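Side-chain contacts in acyl-CoA dehydrogenase (Geobacillus kaustophilus, PDB 2PG0), which probably oxidises acyl thioesters by introducing a double bond between the alpha and beta carbons, using bound FAD as the electron acceptor: residues 143-148 with 152-157; 339-342 with 348-351; 55-60 with 97-102; 250-255 with 328-333. All coordinates share one frame; numbering follows the deposited sequence.

Contact 1 (143-148 with 152-157); sequences TTAVKD and YIVNGQ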
loop_
_atom_site.group_PDB
_atom_site.type_symbol
_atom_site.label_atom_id
_atom_site.label_comp_id
_atom_site.label_asym_id
_atom_site.label_seq_id
_atom_site.Cartn_x
_atom_site.Cartn_y
_atom_site.Cartn_z
ATOM N N THR A 143 -10.363 -36.760 -12.089
ATOM C CA THR A 143 -10.005 -38.106 -11.617
ATOM C C THR A 143 -11.293 -38.910 -11.448
ATOM O O THR A 143 -12.221 -38.462 -10.785
ATOM C CB THR A 143 -9.187 -38.081 -10.287
ATOM O OG1 THR A 143 -7.928 -37.427 -10.509
ATOM C CG2 THR A 143 -8.914 -39.501 -9.779
ATOM N N THR A 144 -11.349 -40.083 -12.079
ATOM C CA THR A 144 -12.540 -40.920 -12.027
ATOM C C THR A 144 -12.330 -42.175 -11.186
ATOM O O THR A 144 -11.223 -42.710 -11.105
ATOM C CB THR A 144 -13.009 -41.361 -13.440
ATOM O OG1 THR A 144 -11.967 -42.100 -14.081
ATOM C CG2 THR A 144 -13.374 -40.154 -14.293
ATOM N N ALA A 145 -13.413 -42.627 -10.565
ATOM C CA ALA A 145 -13.448 -43.907 -9.868
ATOM C C ALA A 145 -14.671 -44.657 -10.365
ATOM O O ALA A 145 -15.801 -44.298 -10.039
ATOM C CB ALA A 145 -13.515 -43.698 -8.359
ATOM N N VAL A 146 -14.436 -45.680 -11.181
ATOM C CA VAL A 146 -15.515 -46.454 -11.779
ATOM C C VAL A 146 -15.637 -47.777 -11.031
ATOM O O VAL A 146 -14.662 -48.519 -10.898
ATOM C CB VAL A 146 -15.273 -46.707 -13.289
ATOM C CG1 VAL A 146 -16.463 -47.449 -13.917
ATOM C CG2 VAL A 146 -15.020 -45.394 -14.020
ATOM N N LYS A 147 -16.837 -48.049 -10.529
ATOM C CA LYS A 147 -17.108 -49.279 -9.796
ATOM C C LYS A 147 -16.981 -50.488 -10.721
ATOM O O LYS A 147 -17.495 -50.484 -11.843
ATOM C CB LYS A 147 -18.501 -49.219 -9.159
ATOM C CG LYS A 147 -18.758 -50.264 -8.086
ATOM C CD LYS A 147 -18.039 -49.916 -6.793
ATOM C CE LYS A 147 -18.277 -50.967 -5.727
ATOM N NZ LYS A 147 -19.653 -50.900 -5.163
ATOM N N ASP A 148 -16.260 -51.502 -10.252
ATOM C CA ASP A 148 -16.114 -52.767 -10.966
ATOM C C ASP A 148 -16.022 -53.882 -9.929
ATOM O O ASP A 148 -14.956 -54.128 -9.359
ATOM C CB ASP A 148 -14.870 -52.750 -11.866
ATOM C CG ASP A 148 -14.759 -53.990 -12.757
ATOM O OD1 ASP A 148 -15.710 -54.804 -12.809
ATOM O OD2 ASP A 148 -13.711 -54.150 -13.421
ATOM N N TYR A 152 -13.142 -50.018 -6.833
ATOM C CA TYR A 152 -13.188 -48.815 -7.655
ATOM C C TYR A 152 -11.948 -48.802 -8.537
ATOM O O TYR A 152 -10.830 -48.986 -8.047
ATOM C CB TYR A 152 -13.192 -47.553 -6.792
ATOM C CG TYR A 152 -14.503 -47.249 -6.117
ATOM C CD1 TYR A 152 -15.534 -46.616 -6.813
ATOM C CD2 TYR A 152 -14.708 -47.569 -4.779
ATOM C CE1 TYR A 152 -16.740 -46.329 -6.197
ATOM C CE2 TYR A 152 -15.911 -47.284 -4.152
ATOM C CZ TYR A 152 -16.921 -46.663 -4.869
ATOM O OH TYR A 152 -18.112 -46.372 -4.255
ATOM N N ILE A 153 -12.146 -48.601 -9.835
ATOM C CA ILE A 153 -11.029 -48.453 -10.757
ATOM C C ILE A 153 -10.744 -46.957 -10.895
ATOM O O ILE A 153 -11.581 -46.204 -11.406
ATOM C CB ILE A 153 -11.306 -49.103 -12.143
ATOM C CG1 ILE A 153 -11.785 -50.567 -12.011
ATOM C CG2 ILE A 153 -10.081 -48.984 -13.050
ATOM C CD1 ILE A 153 -10.937 -51.466 -11.113
ATOM N N VAL A 154 -9.574 -46.537 -10.413
ATOM C CA VAL A 154 -9.245 -45.109 -10.320
ATOM C C VAL A 154 -8.253 -44.672 -11.400
ATOM O O VAL A 154 -7.194 -45.282 -11.591
ATOM C CB VAL A 154 -8.730 -44.714 -8.905
ATOM C CG1 VAL A 154 -8.524 -43.200 -8.798
ATOM C CG2 VAL A 154 -9.697 -45.181 -7.832
ATOM N N ASN A 155 -8.624 -43.609 -12.108
ATOM C CA ASN A 155 -7.788 -43.036 -13.144
ATOM C C ASN A 155 -7.707 -41.528 -12.983
ATOM O O ASN A 155 -8.729 -40.854 -12.873
ATOM C CB ASN A 155 -8.329 -43.396 -14.525
ATOM C CG ASN A 155 -7.964 -44.799 -14.934
ATOM O OD1 ASN A 155 -6.821 -45.073 -15.291
ATOM N ND2 ASN A 155 -8.940 -45.701 -14.890
ATOM N N GLY A 156 -6.492 -41.003 -12.954
ATOM C CA GLY A 156 -6.318 -39.567 -12.783
ATOM C C GLY A 156 -4.961 -39.199 -12.236
ATOM O O GLY A 156 -4.092 -40.052 -12.065
ATOM N N GLN A 157 -4.787 -37.909 -11.978
ATOM C CA GLN A 157 -3.523 -37.379 -11.507
ATOM C C GLN A 157 -3.833 -36.289 -10.498
ATOM O O GLN A 157 -4.744 -35.478 -10.695
ATOM C CB GLN A 157 -2.708 -36.828 -12.681
ATOM C CG GLN A 157 -1.339 -36.257 -12.319
ATOM C CD GLN A 157 -0.542 -35.818 -13.542
ATOM O OE1 GLN A 157 -0.781 -36.290 -14.651
ATOM N NE2 GLN A 157 0.421 -34.926 -13.335
HETATM O O HOH W 1 -6.779 -36.057 -13.289
HETATM O O HOH W 2 -11.534 -44.879 -13.755
#
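With CG turned anti to the backbone N (chi1 -165°) and the chain bent at chi2 and chi4, Lys147 lays its aliphatic part over one face of the Tyr152 ring. Lys147 CD sits 4.0 Å from the Tyr152 ring centroid in a CH-pi contact, offset toward the rim; NZ lies further off, at most a weak cation-pi partner. Ala145 CB approaches the same ring obliquely, 3.9 Å from Tyr152 CD1. On this side of the hairpin 144-148/151-161, Val154 CG1 also meets Thr143 CG2 at 3.8 Å. The other side carries Thr144, Val146, Ile153 and Asn155. There one water takes an N-H from Asn155 ND2, donates to Ile153 O at 2.7 Å and bonds Thr144 OG1. Paired backbone bonds join Thr144 with Asn155 and Val146 with Ile153, the straightest being Ile153 N to Val146 O (2.7 Å, 176°). Thr143 OG1, hydrogen-bonded to Glu131, lies where a CB on Gly156 would clash, and the backbone angles there already demand glycine. Glu234 takes the Tyr152 hydroxyl and Asp222 N binds Asn155 OD1. Tyr152 and Val154 thus pack on Leu190 of strand 187-193, while the other side is mixed, Val146 and Ile153 flanking a water that links both strands.

Contact 2 (339-342 with 348-351); sequences EAMQ and GYME. With FAD (flavin-adenine dinucleotide), chain D.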
loop_
_atom_site.group_PDB
_atom_site.type_symbol
_atom_site.label_atom_id
_atom_site.label_comp_id
_atom_site.label_asym_id
_atom_site.label_seq_id
_atom_site.Cartn_x
_atom_site.Cartn_y
_atom_site.Cartn_z
ATOM N N GLU A 339 9.965 -6.983 4.586
ATOM C CA GLU A 339 10.601 -6.029 5.496
ATOM C C GLU A 339 11.821 -6.640 6.180
ATOM O O GLU A 339 12.882 -6.010 6.257
ATOM C CB GLU A 339 9.594 -5.553 6.552
ATOM C CG GLU A 339 8.590 -4.556 6.028
ATOM C CD GLU A 339 9.196 -3.181 5.859
ATOM O OE1 GLU A 339 9.206 -2.424 6.846
ATOM O OE2 GLU A 339 9.663 -2.859 4.742
ATOM N N ALA A 340 11.660 -7.869 6.671
ATOM C CA ALA A 340 12.744 -8.601 7.337
ATOM C C ALA A 340 13.976 -8.789 6.439
ATOM O O ALA A 340 15.093 -8.492 6.864
ATOM C CB ALA A 340 12.238 -9.950 7.857
ATOM N N MET A 341 13.787 -9.280 5.210
ATOM C CA MET A 341 14.931 -9.430 4.304
ATOM C C MET A 341 15.649 -8.091 4.139
ATOM O O MET A 341 16.866 -8.016 4.323
ATOM C CB MET A 341 14.553 -10.011 2.930
ATOM C CG MET A 341 15.805 -10.267 2.021
ATOM S SD MET A 341 15.413 -10.669 0.295
ATOM C CE MET A 341 15.160 -12.423 0.543
ATOM N N GLN A 342 14.888 -7.044 3.820
ATOM C CA GLN A 342 15.455 -5.716 3.552
ATOM C C GLN A 342 16.232 -5.159 4.743
ATOM O O GLN A 342 17.329 -4.624 4.585
ATOM C CB GLN A 342 14.370 -4.723 3.114
ATOM C CG GLN A 342 14.917 -3.333 2.676
ATOM C CD GLN A 342 15.736 -3.366 1.382
ATOM O OE1 GLN A 342 15.627 -4.302 0.591
ATOM N NE2 GLN A 342 16.557 -2.332 1.163
ATOM N N GLY A 348 20.323 -10.717 4.616
ATOM C CA GLY A 348 18.990 -11.300 4.429
ATOM C C GLY A 348 18.858 -12.137 3.165
ATOM O O GLY A 348 17.899 -12.908 3.013
ATOM N N TYR A 349 19.817 -11.982 2.260
ATOM C CA TYR A 349 19.840 -12.724 0.990
ATOM C C TYR A 349 20.769 -13.949 1.049
ATOM O O TYR A 349 20.874 -14.712 0.081
ATOM C CB TYR A 349 20.253 -11.784 -0.143
ATOM C CG TYR A 349 19.802 -12.223 -1.521
ATOM C CD1 TYR A 349 18.436 -12.254 -1.858
ATOM C CD2 TYR A 349 20.734 -12.590 -2.495
ATOM C CE1 TYR A 349 18.017 -12.652 -3.125
ATOM C CE2 TYR A 349 20.324 -12.981 -3.768
ATOM C CZ TYR A 349 18.963 -13.009 -4.068
ATOM O OH TYR A 349 18.552 -13.400 -5.314
ATOM N N MET A 350 21.423 -14.130 2.197
ATOM C CA MET A 350 22.370 -15.226 2.414
ATOM C C MET A 350 21.693 -16.411 3.099
ATOM O O MET A 350 21.071 -16.255 4.147
ATOM C CB MET A 350 23.555 -14.742 3.273
ATOM C CG MET A 350 24.429 -13.623 2.660
ATOM S SD MET A 350 25.228 -14.032 1.076
ATOM C CE MET A 350 24.257 -12.994 -0.039
ATOM N N GLU A 351 21.838 -17.597 2.519
ATOM C CA GLU A 351 21.197 -18.804 3.053
ATOM C C GLU A 351 21.728 -19.237 4.419
ATOM O O GLU A 351 21.082 -20.018 5.123
ATOM C CB GLU A 351 21.293 -19.947 2.048
ATOM C CG GLU A 351 20.439 -19.726 0.794
ATOM C CD GLU A 351 18.934 -19.811 1.055
ATOM O OE1 GLU A 351 18.514 -20.241 2.158
ATOM O OE2 GLU A 351 18.170 -19.447 0.138
HETATM P PA FAD D . 23.879 -2.555 6.339
HETATM O O1A FAD D . 24.395 -3.214 7.599
HETATM O O2A FAD D . 24.643 -1.331 5.901
HETATM O O5B FAD D . 22.330 -2.157 6.539
HETATM C C5B FAD D . 21.379 -3.150 6.860
HETATM C C4B FAD D . 20.011 -2.490 6.907
HETATM O O4B FAD D . 20.078 -1.413 7.819
HETATM C C3B FAD D . 19.619 -1.912 5.553
HETATM O O3B FAD D . 18.446 -2.526 5.093
HETATM C C2B FAD D . 19.228 -0.483 5.815
HETATM O O2B FAD D . 17.831 -0.414 5.665
HETATM C C1B FAD D . 19.436 -0.272 7.296
HETATM N N9A FAD D . 20.151 0.990 7.563
HETATM C C8A FAD D . 21.502 1.218 7.667
HETATM N N7A FAD D . 21.697 2.534 7.929
HETATM C C5A FAD D . 20.488 3.142 7.995
HETATM C C6A FAD D . 20.093 4.453 8.232
HETATM N N6A FAD D . 20.993 5.399 8.495
HETATM N N1A FAD D . 18.746 4.763 8.231
HETATM C C2A FAD D . 17.789 3.796 8.003
HETATM N N3A FAD D . 18.184 2.496 7.772
HETATM C C4A FAD D . 19.508 2.179 7.769
HETATM N N1 FAD D . 29.503 -4.726 -2.406
HETATM C C2 FAD D . 30.626 -4.326 -3.114
HETATM O O2 FAD D . 31.382 -3.473 -2.645
HETATM N N3 FAD D . 30.909 -4.894 -4.343
HETATM C C4 FAD D . 30.069 -5.861 -4.872
HETATM O O4 FAD D . 30.335 -6.358 -5.963
HETATM C C4X FAD D . 28.926 -6.260 -4.167
HETATM N N5 FAD D . 28.076 -7.226 -4.686
HETATM C C5X FAD D . 26.968 -7.635 -3.969
HETATM C C6 FAD D . 26.137 -8.620 -4.500
HETATM C C7 FAD D . 25.014 -9.047 -3.804
HETATM C C7M FAD D . 24.154 -10.113 -4.426
HETATM C C8 FAD D . 24.722 -8.476 -2.558
HETATM C C8M FAD D . 23.532 -8.877 -1.747
HETATM C C9 FAD D . 25.553 -7.496 -2.028
HETATM C C9A FAD D . 26.679 -7.057 -2.726
HETATM N N10 FAD D . 27.514 -6.065 -2.206
HETATM C C10 FAD D . 28.644 -5.685 -2.920
HETATM C "C1'" FAD D . 27.195 -5.326 -0.917
HETATM C "C2'" FAD D . 25.935 -4.445 -0.914
HETATM O "O2'" FAD D . 26.163 -3.216 -1.574
HETATM C "C3'" FAD D . 25.524 -4.205 0.542
HETATM O "O3'" FAD D . 24.881 -5.375 1.009
HETATM C "C4'" FAD D . 24.623 -2.981 0.763
HETATM O "O4'" FAD D . 25.315 -1.786 0.457
HETATM C "C5'" FAD D . 24.124 -2.868 2.205
HETATM O "O5'" FAD D . 25.186 -3.038 3.121
HETATM P P FAD D . 25.052 -4.139 4.282
HETATM O O1P FAD D . 24.713 -5.476 3.676
HETATM O O2P FAD D . 26.321 -4.186 5.103
HETATM O O3P FAD D . 23.783 -3.650 5.156
#
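Gly348, in the 3-10 turn after helix 319-343, passes so near Met341 that a CB on it would clash with Met341 O; its own carbonyl O lies 3.5 Å from Met341 CG. That oxygen is buried here with no hydrogen-bond partner in the model, and it rests against methionine carbons. Next comes Tyr349. Met341 extends through its first two torsions (chi1 -176°) and bends at chi3, bringing SD to the edge of the Tyr349 ring, 4.0 Å from CD1 and 5.4 Å from the ring centroid. The line to the sulfur runs 83° off the ring normal, an edge-on Met-aromatic contact. Tyr349 OH bonds Arg360 O of the second subunit, which fixes the far end of the ring. An alanine at Met341 would remove CG, SD and CE, and is likely to leave the Tyr349 edge and the Gly348 carbonyl without their packing partner. Met341 also packs on Pro363 of the second subunit. Beside it, Gln342 O lies 2.4 Å from FAD O3B, a hydrogen bond whose modelled length is doubtfully short, and Gly346 N binds the cofactor too. Helix end and turn thus form part of an FAD site built at a subunit interface of an acyl-CoA dehydrogenase.

Contact 3 (55-60 with 97-102); sequences FLCPWV and IVTPYI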
loop_
_atom_site.group_PDB
_atom_site.type_symbol
_atom_site.label_atom_id
_atom_site.label_comp_id
_atom_site.label_asym_id
_atom_site.label_seq_id
_atom_site.Cartn_x
_atom_site.Cartn_y
_atom_site.Cartn_z
ATOM N N PHE A 55 2.380 -36.943 20.334
ATOM C CA PHE A 55 2.218 -35.668 19.624
ATOM C C PHE A 55 1.525 -35.803 18.265
ATOM O O PHE A 55 1.412 -34.816 17.526
ATOM C CB PHE A 55 3.563 -34.952 19.464
ATOM C CG PHE A 55 4.305 -34.736 20.758
ATOM C CD1 PHE A 55 3.651 -34.252 21.891
ATOM C CD2 PHE A 55 5.668 -35.002 20.831
ATOM C CE1 PHE A 55 4.342 -34.048 23.086
ATOM C CE2 PHE A 55 6.373 -34.800 22.015
ATOM C CZ PHE A 55 5.709 -34.329 23.149
ATOM N N LEU A 56 1.069 -37.013 17.934
ATOM C CA LEU A 56 0.267 -37.227 16.724
ATOM C C LEU A 56 -1.176 -37.535 17.078
ATOM O O LEU A 56 -1.445 -38.339 17.973
ATOM C CB LEU A 56 0.838 -38.351 15.847
ATOM C CG LEU A 56 2.259 -38.227 15.302
ATOM C CD1 LEU A 56 2.541 -39.379 14.364
ATOM C CD2 LEU A 56 2.490 -36.882 14.603
ATOM N N CYS A 57 -2.098 -36.880 16.371
ATOM C CA CYS A 57 -3.540 -37.063 16.567
ATOM C C CYS A 57 -3.965 -37.147 18.042
ATOM O O CYS A 57 -4.690 -38.067 18.420
ATOM C CB CYS A 57 -4.016 -38.309 15.815
ATOM S SG CYS A 57 -3.625 -38.299 14.068
ATOM N N PRO A 58 -3.543 -36.176 18.873
ATOM C CA PRO A 58 -3.798 -36.312 20.315
ATOM C C PRO A 58 -5.289 -36.219 20.677
ATOM O O PRO A 58 -5.696 -36.655 21.760
ATOM C CB PRO A 58 -3.005 -35.150 20.918
ATOM C CG PRO A 58 -2.959 -34.133 19.842
ATOM C CD PRO A 58 -2.850 -34.910 18.559
ATOM N N TRP A 59 -6.087 -35.669 19.759
ATOM C CA TRP A 59 -7.536 -35.507 19.937
ATOM C C TRP A 59 -8.303 -36.821 19.777
ATOM O O TRP A 59 -9.475 -36.911 20.156
ATOM C CB TRP A 59 -8.077 -34.478 18.930
ATOM C CG TRP A 59 -7.682 -34.807 17.518
ATOM C CD1 TRP A 59 -6.601 -34.325 16.840
ATOM C CD2 TRP A 59 -8.343 -35.714 16.625
ATOM N NE1 TRP A 59 -6.548 -34.869 15.581
ATOM C CE2 TRP A 59 -7.607 -35.720 15.419
ATOM C CE3 TRP A 59 -9.494 -36.516 16.721
ATOM C CZ2 TRP A 59 -7.975 -36.501 14.319
ATOM C CZ3 TRP A 59 -9.862 -37.288 15.621
ATOM C CH2 TRP A 59 -9.105 -37.273 14.437
ATOM N N VAL A 60 -7.651 -37.822 19.184
ATOM C CA VAL A 60 -8.258 -39.136 18.954
ATOM C C VAL A 60 -8.648 -39.776 20.300
ATOM O O VAL A 60 -7.979 -39.563 21.315
ATOM C CB VAL A 60 -7.311 -40.052 18.117
ATOM C CG1 VAL A 60 -7.713 -41.521 18.201
ATOM C CG2 VAL A 60 -7.277 -39.595 16.648
ATOM N N ILE A 97 -5.906 -31.900 9.639
ATOM C CA ILE A 97 -6.587 -31.770 8.357
ATOM C C ILE A 97 -7.114 -33.110 7.853
ATOM O O ILE A 97 -8.308 -33.230 7.577
ATOM C CB ILE A 97 -5.708 -31.031 7.310
ATOM C CG1 ILE A 97 -5.498 -29.573 7.759
ATOM C CG2 ILE A 97 -6.343 -31.097 5.892
ATOM C CD1 ILE A 97 -4.290 -28.890 7.164
ATOM N N VAL A 98 -6.253 -34.123 7.768
ATOM C CA VAL A 98 -6.646 -35.375 7.114
ATOM C C VAL A 98 -7.324 -36.364 8.057
ATOM O O VAL A 98 -8.443 -36.798 7.801
ATOM C CB VAL A 98 -5.474 -36.083 6.383
ATOM C CG1 VAL A 98 -5.999 -37.279 5.603
ATOM C CG2 VAL A 98 -4.755 -35.131 5.447
ATOM N N THR A 99 -6.652 -36.724 9.147
ATOM C CA THR A 99 -7.210 -37.741 10.047
ATOM C C THR A 99 -8.611 -37.402 10.592
ATOM O O THR A 99 -9.411 -38.316 10.771
ATOM C CB THR A 99 -6.231 -38.152 11.177
ATOM O OG1 THR A 99 -5.921 -37.017 11.986
ATOM C CG2 THR A 99 -4.954 -38.698 10.586
ATOM N N PRO A 100 -8.922 -36.104 10.853
ATOM C CA PRO A 100 -10.324 -35.794 11.159
ATOM C C PRO A 100 -11.371 -36.298 10.148
ATOM O O PRO A 100 -12.509 -36.549 10.549
ATOM C CB PRO A 100 -10.335 -34.266 11.231
ATOM C CG PRO A 100 -8.974 -33.933 11.730
ATOM C CD PRO A 100 -8.084 -34.888 10.967
ATOM N N TYR A 101 -11.013 -36.452 8.875
ATOM C CA TYR A 101 -11.961 -37.026 7.909
ATOM C C TYR A 101 -12.325 -38.458 8.296
ATOM O O TYR A 101 -13.492 -38.847 8.232
ATOM C CB TYR A 101 -11.401 -37.027 6.487
ATOM C CG TYR A 101 -11.452 -35.696 5.768
ATOM C CD1 TYR A 101 -10.454 -34.745 5.954
ATOM C CD2 TYR A 101 -12.484 -35.404 4.874
ATOM C CE1 TYR A 101 -10.481 -33.526 5.277
ATOM C CE2 TYR A 101 -12.527 -34.190 4.195
ATOM C CZ TYR A 101 -11.519 -33.258 4.398
ATOM O OH TYR A 101 -11.544 -32.055 3.732
ATOM N N ILE A 102 -11.309 -39.232 8.676
ATOM C CA ILE A 102 -11.480 -40.631 9.099
ATOM C C ILE A 102 -12.358 -40.703 10.359
ATOM O O ILE A 102 -13.298 -41.493 10.419
ATOM C CB ILE A 102 -10.106 -41.353 9.300
ATOM C CG1 ILE A 102 -9.311 -41.382 7.987
ATOM C CG2 ILE A 102 -10.294 -42.795 9.853
ATOM C CD1 ILE A 102 -7.832 -41.764 8.143
#
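In the N-terminal helical domain, the loop after helix 44-52 makes a type I beta turn from Cys57 to Val60 and sets the Trp59 indole against helix 89-105 where Pro100 interrupts its hydrogen bonding. Trp59 CZ2 touches Thr99 OG1 at 3.2 Å, the hydroxyl lying at the ring edge near its plane. The same carbon reaches Pro100 CD at 3.7 Å, while Trp59 CH2 lies 3.8 Å from Pro100 CA. Trp59 CG is held between its backbone N and carbonyl carbon (chi1 53°), which carries the indole across to the helix. Cys57 SG lies 3.7 Å from Thr99 CG2 and 3.4 Å from Thr99 OG1. Asn95 O takes the indole N-H and His94 O bonds the Thr99 hydroxyl. Replacing Trp59 with an alanine is likely to leave Asn95 O without that N-H and open a gap beside Thr99 and Pro100. The Asn95 side chain bonds Cys57 N and Phe55 O, so hydrogen bonds pin loop to helix around the packed Trp59, Thr99 and Pro100.

Contact 4 (250-255 with 328-333); sequences LVVAIA and WITEMA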
loop_
_atom_site.group_PDB
_atom_site.type_symbol
_atom_site.label_atom_id
_atom_site.label_comp_id
_atom_site.label_asym_id
_atom_site.label_seq_id
_atom_site.Cartn_x
_atom_site.Cartn_y
_atom_site.Cartn_z
ATOM N N LEU A 250 -7.989 -22.428 9.085
ATOM C CA LEU A 250 -7.578 -21.969 10.411
ATOM C C LEU A 250 -6.145 -22.401 10.725
ATOM O O LEU A 250 -5.369 -21.627 11.293
ATOM C CB LEU A 250 -8.550 -22.456 11.499
ATOM C CG LEU A 250 -8.314 -21.961 12.939
ATOM C CD1 LEU A 250 -8.173 -20.425 13.007
ATOM C CD2 LEU A 250 -9.423 -22.448 13.869
ATOM N N VAL A 251 -5.806 -23.635 10.361
ATOM C CA VAL A 251 -4.457 -24.165 10.588
ATOM C C VAL A 251 -3.415 -23.354 9.814
ATOM O O VAL A 251 -2.377 -22.975 10.359
ATOM C CB VAL A 251 -4.395 -25.682 10.248
ATOM C CG1 VAL A 251 -2.961 -26.179 10.181
ATOM C CG2 VAL A 251 -5.198 -26.481 11.290
ATOM N N VAL A 252 -3.713 -23.058 8.550
ATOM C CA VAL A 252 -2.844 -22.198 7.745
ATOM C C VAL A 252 -2.692 -20.802 8.360
ATOM O O VAL A 252 -1.580 -20.285 8.432
ATOM C CB VAL A 252 -3.332 -22.116 6.281
ATOM C CG1 VAL A 252 -2.589 -21.026 5.508
ATOM C CG2 VAL A 252 -3.151 -23.482 5.612
ATOM N N ALA A 253 -3.795 -20.216 8.824
ATOM C CA ALA A 253 -3.751 -18.905 9.473
ATOM C C ALA A 253 -2.866 -18.935 10.720
ATOM O O ALA A 253 -2.069 -18.019 10.936
ATOM C CB ALA A 253 -5.157 -18.426 9.826
ATOM N N ILE A 254 -3.003 -19.996 11.522
ATOM C CA ILE A 254 -2.175 -20.155 12.734
ATOM C C ILE A 254 -0.676 -20.211 12.397
ATOM O O ILE A 254 0.128 -19.513 13.032
ATOM C CB ILE A 254 -2.607 -21.379 13.582
ATOM C CG1 ILE A 254 -3.994 -21.136 14.190
ATOM C CG2 ILE A 254 -1.569 -21.681 14.683
ATOM C CD1 ILE A 254 -4.702 -22.398 14.710
ATOM N N ALA A 255 -0.315 -21.007 11.390
ATOM C CA ALA A 255 1.087 -21.161 10.972
ATOM C C ALA A 255 1.671 -19.874 10.394
ATOM O O ALA A 255 2.830 -19.531 10.644
ATOM C CB ALA A 255 1.231 -22.316 9.967
ATOM N N TRP A 328 -5.763 -12.483 5.139
ATOM C CA TRP A 328 -5.136 -11.287 5.692
ATOM C C TRP A 328 -3.825 -11.597 6.416
ATOM O O TRP A 328 -2.845 -10.882 6.239
ATOM C CB TRP A 328 -6.092 -10.514 6.600
ATOM C CG TRP A 328 -5.557 -9.156 6.922
ATOM C CD1 TRP A 328 -5.766 -7.997 6.215
ATOM C CD2 TRP A 328 -4.700 -8.810 8.018
ATOM N NE1 TRP A 328 -5.101 -6.955 6.815
ATOM C CE2 TRP A 328 -4.439 -7.423 7.923
ATOM C CE3 TRP A 328 -4.145 -9.534 9.085
ATOM C CZ2 TRP A 328 -3.641 -6.745 8.850
ATOM C CZ3 TRP A 328 -3.352 -8.862 10.008
ATOM C CH2 TRP A 328 -3.108 -7.479 9.884
ATOM N N ILE A 329 -3.817 -12.669 7.205
ATOM C CA ILE A 329 -2.614 -13.055 7.956
ATOM C C ILE A 329 -1.496 -13.540 7.020
ATOM O O ILE A 329 -0.324 -13.218 7.228
ATOM C CB ILE A 329 -2.909 -14.066 9.096
ATOM C CG1 ILE A 329 -3.781 -13.406 10.172
ATOM C CG2 ILE A 329 -1.606 -14.537 9.752
ATOM C CD1 ILE A 329 -4.357 -14.378 11.221
ATOM N N THR A 330 -1.852 -14.305 5.992
ATOM C CA THR A 330 -0.834 -14.748 5.032
ATOM C C THR A 330 -0.211 -13.563 4.279
ATOM O O THR A 330 1.012 -13.499 4.135
ATOM C CB THR A 330 -1.321 -15.868 4.079
ATOM O OG1 THR A 330 -2.462 -15.425 3.320
ATOM C CG2 THR A 330 -1.649 -17.149 4.860
ATOM N N GLU A 331 -1.037 -12.618 3.817
ATOM C CA GLU A 331 -0.504 -11.403 3.177
ATOM C C GLU A 331 0.353 -10.591 4.145
ATOM O O GLU A 331 1.401 -10.082 3.762
ATOM C CB GLU A 331 -1.607 -10.521 2.584
ATOM C CG GLU A 331 -2.332 -11.126 1.383
ATOM C CD GLU A 331 -1.415 -11.522 0.210
ATOM O OE1 GLU A 331 -0.314 -10.953 0.046
ATOM O OE2 GLU A 331 -1.822 -12.408 -0.568
ATOM N N MET A 332 -0.095 -10.492 5.398
ATOM C CA MET A 332 0.634 -9.758 6.432
ATOM C C MET A 332 2.004 -10.395 6.682
ATOM O O MET A 332 3.002 -9.700 6.812
ATOM C CB MET A 332 -0.172 -9.744 7.724
ATOM C CG MET A 332 0.230 -8.667 8.695
ATOM S SD MET A 332 -0.355 -9.132 10.330
ATOM C CE MET A 332 0.854 -10.444 10.675
ATOM N N ALA A 333 2.041 -11.726 6.716
ATOM C CA ALA A 333 3.285 -12.444 6.958
ATOM C C ALA A 333 4.242 -12.272 5.775
ATOM O O ALA A 333 5.455 -12.163 5.959
ATOM C CB ALA A 333 3.003 -13.910 7.251
#
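Van der Waals packing joins the helix segments 250-255 and 328-333. Val252 CG1 meets Thr330 CG2 at 4.0 Å, methyl to methyl, the two side chains slanting across each other. Ala253 CB lies 4.4 Å from Ile329 CD1, a loose touch. Side chain meets backbone once: Ile329 CG2 rests against Ala253 O at 3.7 Å. The small Ala253 lets the helices come near, its CA being 6.1 Å from the CA of Ile329, and Ile329 also packs against Ala256 and Gln257 one turn further along helix 237-273. No hydrogen bond crosses between the segments. Thr330 places OG1 between its backbone N and carbonyl carbon (chi1 59°), where it bonds Lys326 O a turn earlier and Asn372 ND2, leaving CG2 for Val252. Leu250 and Ile254 pack on helix 285-313, the third helix of this group. Long helices packed side by side like this form the C-terminal helical domain of acyl-CoA dehydrogenases.

Overall arrangement
From the N terminus, contact 3 comes first, joining the loop after helix 44-52 to helix 89-105 across 36 residues, mostly helical. Contact 1 follows in the middle domain as a tight hairpin with three residues between its segments. In the C-terminal domain contact 4 spans 72 residues to bring helices 237-273 and 319-343 together, and contact 2 then folds the end of helix 319-343 against the turn after it. All four are in series, with none nested or crossed. Contacts 3 and 4 touch through Ile97 CD1 and Val251 CG1 (4.3 Å), linking the two helical domains. Contacts 2 and 4 share helix 319-343, while contacts 1 and 2 lie far apart, their centres about 46 Å from each other.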